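Local coordinates for protein predicted metal-dependent hydrolase of the TIM-barrel fold (Lactobacillus casei, PDB 2QPX) that probably acts as a zinc-dependent hydrolase of the amidohydrolase family, although its substrate is unknown, at residues V12-H17 against I313-D318. Numbering follows the deposited sequence. Where two conformers were deposited one is given.
Sequences VPLLDH and ILFASD. With ZN (zinc ion), chain B.
Leu314 CD1 sits squarely over one face of the His17 imidazole, 3.7 Å from the ring centroid, a CH-pi contact in which the two side chains cross at about a right angle. Phe315 O lies at the edge of the His17 ring, in its plane, 3.3 Å from CD2. Outside partners fix the ring's rotation: Tyr368 OH bonds ND1 and Asp285 OD2 bonds NE2. The Phe315 ring carries Leu14 CD2 over one face, offset toward the rim, and has Leu15 O at its edge. The contact lies where the TIM barrel closes: 14-17 belongs to its first strand, and the short last one, 313-314, leads on to Asp318, whose OD1 binds zinc 2.1 Å away. No direct backbone hydrogen bond joins the segments here; a water lies within hydrogen-bonding distance of both Leu15 O and Phe315 O. Asp16 makes the direct polar link. Its CG stands anti to the backbone N (chi1 -163°). Ser317 N donates to OD1 at 2.8 Å, from above the carboxylate plane. Ser317 OG donates to the syn lone pair of OD2 at 2.5 Å. An alanine here would probably leave Ser317 N and OG without these carboxylate partners, and the turn into Asp318 less firmly placed. Ser317 OG also bonds Ala319 N, while Tyr326 of helix 323-342 packs against both Asp16 and Ser317.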
ATOM      1  N   VAL A  12     -11.860   4.421  29.133  1.00 19.81           N
ATOM      2  CA  VAL A  12     -10.648   3.615  29.123  0.50 19.35           C
ATOM      3  C   VAL A  12      -9.400   4.499  29.325  1.00 19.01           C
ATOM      4  O   VAL A  12      -9.224   5.481  28.634  1.00 19.69           O
ATOM      5  CB  VAL A  12     -10.543   2.810  27.798  0.50 18.19           C
ATOM      6  CG1 VAL A  12      -9.182   2.134  27.672  0.50 17.80           C
ATOM      7  CG2 VAL A  12     -11.687   1.786  27.669  0.50 16.84           C
ATOM      8  N   PRO A  13      -8.537   4.153  30.277  1.00 17.99           N
ATOM      9  CA  PRO A  13      -7.306   4.929  30.431  1.00 19.31           C
ATOM     10  C   PRO A  13      -6.300   4.712  29.287  1.00 17.01           C
ATOM     11  O   PRO A  13      -6.336   3.694  28.592  1.00 17.75           O
ATOM     12  CB  PRO A  13      -6.730   4.414  31.739  1.00 22.60           C
ATOM     13  CG  PRO A  13      -7.441   3.182  32.029  1.00 22.42           C
ATOM     14  CD  PRO A  13      -8.664   3.088  31.295  1.00 18.02           C
ATOM     15  N   LEU A  14      -5.429   5.697  29.118  1.00 16.75           N
ATOM     16  CA  LEU A  14      -4.373   5.643  28.075  1.00 15.35           C
ATOM     17  C   LEU A  14      -3.021   5.719  28.705  1.00 17.55           C
ATOM     18  O   LEU A  14      -2.757   6.620  29.507  1.00 17.42           O
ATOM     19  CB  LEU A  14      -4.532   6.821  27.082  1.00 15.48           C
ATOM     20  CG  LEU A  14      -5.837   6.878  26.285  1.00 16.92           C
ATOM     21  CD1 LEU A  14      -5.972   8.237  25.581  1.00 18.02           C
ATOM     22  CD2 LEU A  14      -5.954   5.691  25.280  1.00 17.65           C
ATOM     23  N   LEU A  15      -2.143   4.794  28.316  1.00 15.93           N
ATOM     24  CA  LEU A  15      -0.723   4.886  28.656  1.00 16.48           C
ATOM     25  C   LEU A  15      -0.052   5.281  27.347  1.00 16.11           C
ATOM     26  O   LEU A  15       0.001   4.475  26.416  1.00 16.07           O
ATOM     27  CB  LEU A  15      -0.187   3.564  29.198  1.00 16.66           C
ATOM     28  CG  LEU A  15       1.138   3.624  29.965  1.00 15.98           C
ATOM     29  CD1 LEU A  15       1.539   2.233  30.531  1.00 17.39           C
ATOM     30  CD2 LEU A  15       2.329   4.265  29.143  1.00 17.53           C
ATOM     31  N   ASP A  16       0.407   6.527  27.284  1.00 15.52           N
ATOM     32  CA  ASP A  16       0.992   7.051  26.043  1.00 15.19           C
ATOM     33  C   ASP A  16       2.464   6.641  26.047  1.00 13.88           C
ATOM     34  O   ASP A  16       3.314   7.321  26.628  1.00 14.66           O
ATOM     35  CB  ASP A  16       0.857   8.572  25.969  1.00 15.13           C
ATOM     36  CG  ASP A  16       1.056   9.130  24.566  1.00 13.91           C
ATOM     37  OD1 ASP A  16       1.650   8.423  23.712  1.00 15.72           O
ATOM     38  OD2 ASP A  16       0.648  10.316  24.368  1.00 15.28           O
ATOM     39  N   HIS A  17       2.750   5.536  25.353  1.00 13.31           N
ATOM     40  CA  HIS A  17       4.072   4.890  25.493  1.00 13.16           C
ATOM     41  C   HIS A  17       5.191   5.584  24.711  1.00 13.08           C
ATOM     42  O   HIS A  17       6.362   5.251  24.918  1.00 13.73           O
ATOM     43  CB  HIS A  17       4.017   3.379  25.181  1.00 14.61           C
ATOM     44  CG  HIS A  17       4.191   3.099  23.741  1.00 13.94           C
ATOM     45  ND1 HIS A  17       5.397   2.683  23.215  1.00 13.12           N
ATOM     46  CD2 HIS A  17       3.343   3.279  22.693  1.00 15.04           C
ATOM     47  CE1 HIS A  17       5.288   2.662  21.896  1.00 15.05           C
ATOM     48  NE2 HIS A  17       4.052   2.999  21.547  1.00 15.77           N
ATOM     49  N   ILE A 313      -0.662  -4.323  19.305  1.00 16.58           N
ATOM     50  CA  ILE A 313      -0.848  -2.931  18.871  1.00 15.88           C
ATOM     51  C   ILE A 313      -1.066  -2.058  20.122  1.00 16.43           C
ATOM     52  O   ILE A 313      -1.751  -2.453  21.057  1.00 17.38           O
ATOM     53  CB  ILE A 313      -1.904  -2.761  17.714  1.00 15.98           C
ATOM     54  CG1 ILE A 313      -1.774  -1.368  17.055  1.00 16.08           C
ATOM     55  CG2 ILE A 313      -3.307  -3.058  18.212  1.00 18.02           C
ATOM     56  CD1 ILE A 313      -2.622  -1.145  15.760  1.00 17.04           C
ATOM     57  N   LEU A 314      -0.433  -0.885  20.139  1.00 14.71           N
ATOM     58  CA  LEU A 314      -0.411   0.007  21.318  1.00 15.08           C
ATOM     59  C   LEU A 314      -0.962   1.380  20.944  1.00 14.59           C
ATOM     60  O   LEU A 314      -0.839   1.823  19.812  1.00 16.08           O
ATOM     61  CB  LEU A 314       1.034   0.238  21.808  1.00 15.20           C
ATOM     62  CG  LEU A 314       1.908  -1.000  22.039  1.00 15.55           C
ATOM     63  CD1 LEU A 314       3.346  -0.602  22.459  1.00 16.66           C
ATOM     64  CD2 LEU A 314       1.272  -1.946  23.065  1.00 15.67           C
ATOM     65  N   PHE A 315      -1.547   2.068  21.921  1.00 16.20           N
ATOM     66  CA  PHE A 315      -1.779   3.507  21.800  1.00 14.91           C
ATOM     67  C   PHE A 315      -0.483   4.301  22.061  1.00 14.90           C
ATOM     68  O   PHE A 315       0.211   4.089  23.054  1.00 15.25           O
ATOM     69  CB  PHE A 315      -2.804   4.030  22.809  1.00 15.00           C
ATOM     70  CG  PHE A 315      -2.892   5.520  22.834  1.00 14.88           C
ATOM     71  CD1 PHE A 315      -3.476   6.204  21.779  1.00 16.12           C
ATOM     72  CD2 PHE A 315      -2.316   6.247  23.862  1.00 15.58           C
ATOM     73  CE1 PHE A 315      -3.500   7.572  21.766  1.00 17.07           C
ATOM     74  CE2 PHE A 315      -2.318   7.644  23.841  1.00 15.35           C
ATOM     75  CZ  PHE A 315      -2.930   8.279  22.823  1.00 16.90           C
ATOM     76  N   ALA A 316      -0.209   5.255  21.164  1.00 13.98           N
ATOM     77  CA  ALA A 316       0.686   6.361  21.433  1.00 13.52           C
ATOM     78  C   ALA A 316       0.207   7.553  20.640  1.00 14.31           C
ATOM     79  O   ALA A 316      -0.475   7.403  19.639  1.00 14.52           O
ATOM     80  CB  ALA A 316       2.168   6.067  21.059  1.00 14.23           C
ATOM     81  N   SER A 317       0.559   8.750  21.111  1.00 15.08           N
ATOM     82  CA  SER A 317       0.285   9.994  20.382  1.00 15.38           C
ATOM     83  C   SER A 317       1.424  10.478  19.491  1.00 14.96           C
ATOM     84  O   SER A 317       1.197  11.107  18.456  1.00 16.41           O
ATOM     85  CB  SER A 317      -0.059  11.122  21.380  1.00 15.75           C
ATOM     86  OG  SER A 317       1.073  11.467  22.166  1.00 14.55           O
ATOM     87  N   ASP A 318       2.663  10.203  19.887  1.00 14.81           N
ATOM     88  CA  ASP A 318       3.820  10.880  19.302  1.00 12.76           C
ATOM     89  C   ASP A 318       3.717  12.410  19.417  1.00 14.65           C
ATOM     90  O   ASP A 318       4.366  13.142  18.649  1.00 17.35           O
ATOM     91  CB  ASP A 318       4.112  10.467  17.821  1.00 15.43           C
ATOM     92  CG  ASP A 318       5.535  10.789  17.423  1.00 15.78           C
ATOM     93  OD1 ASP A 318       6.419  10.723  18.281  1.00 15.79           O
ATOM     94  OD2 ASP A 318       5.824  11.085  16.250  1.00 22.05           O
TER
HETATM   95 ZN    ZN B 376       8.496  10.476  18.374  0.70 14.91          ZN
HETATM   96  O   HOH W   1      -0.121   2.146  25.007  1.00 15.95           O
HETATM   97  O   HOH W   2       8.475  10.937  16.356  1.00 29.42           O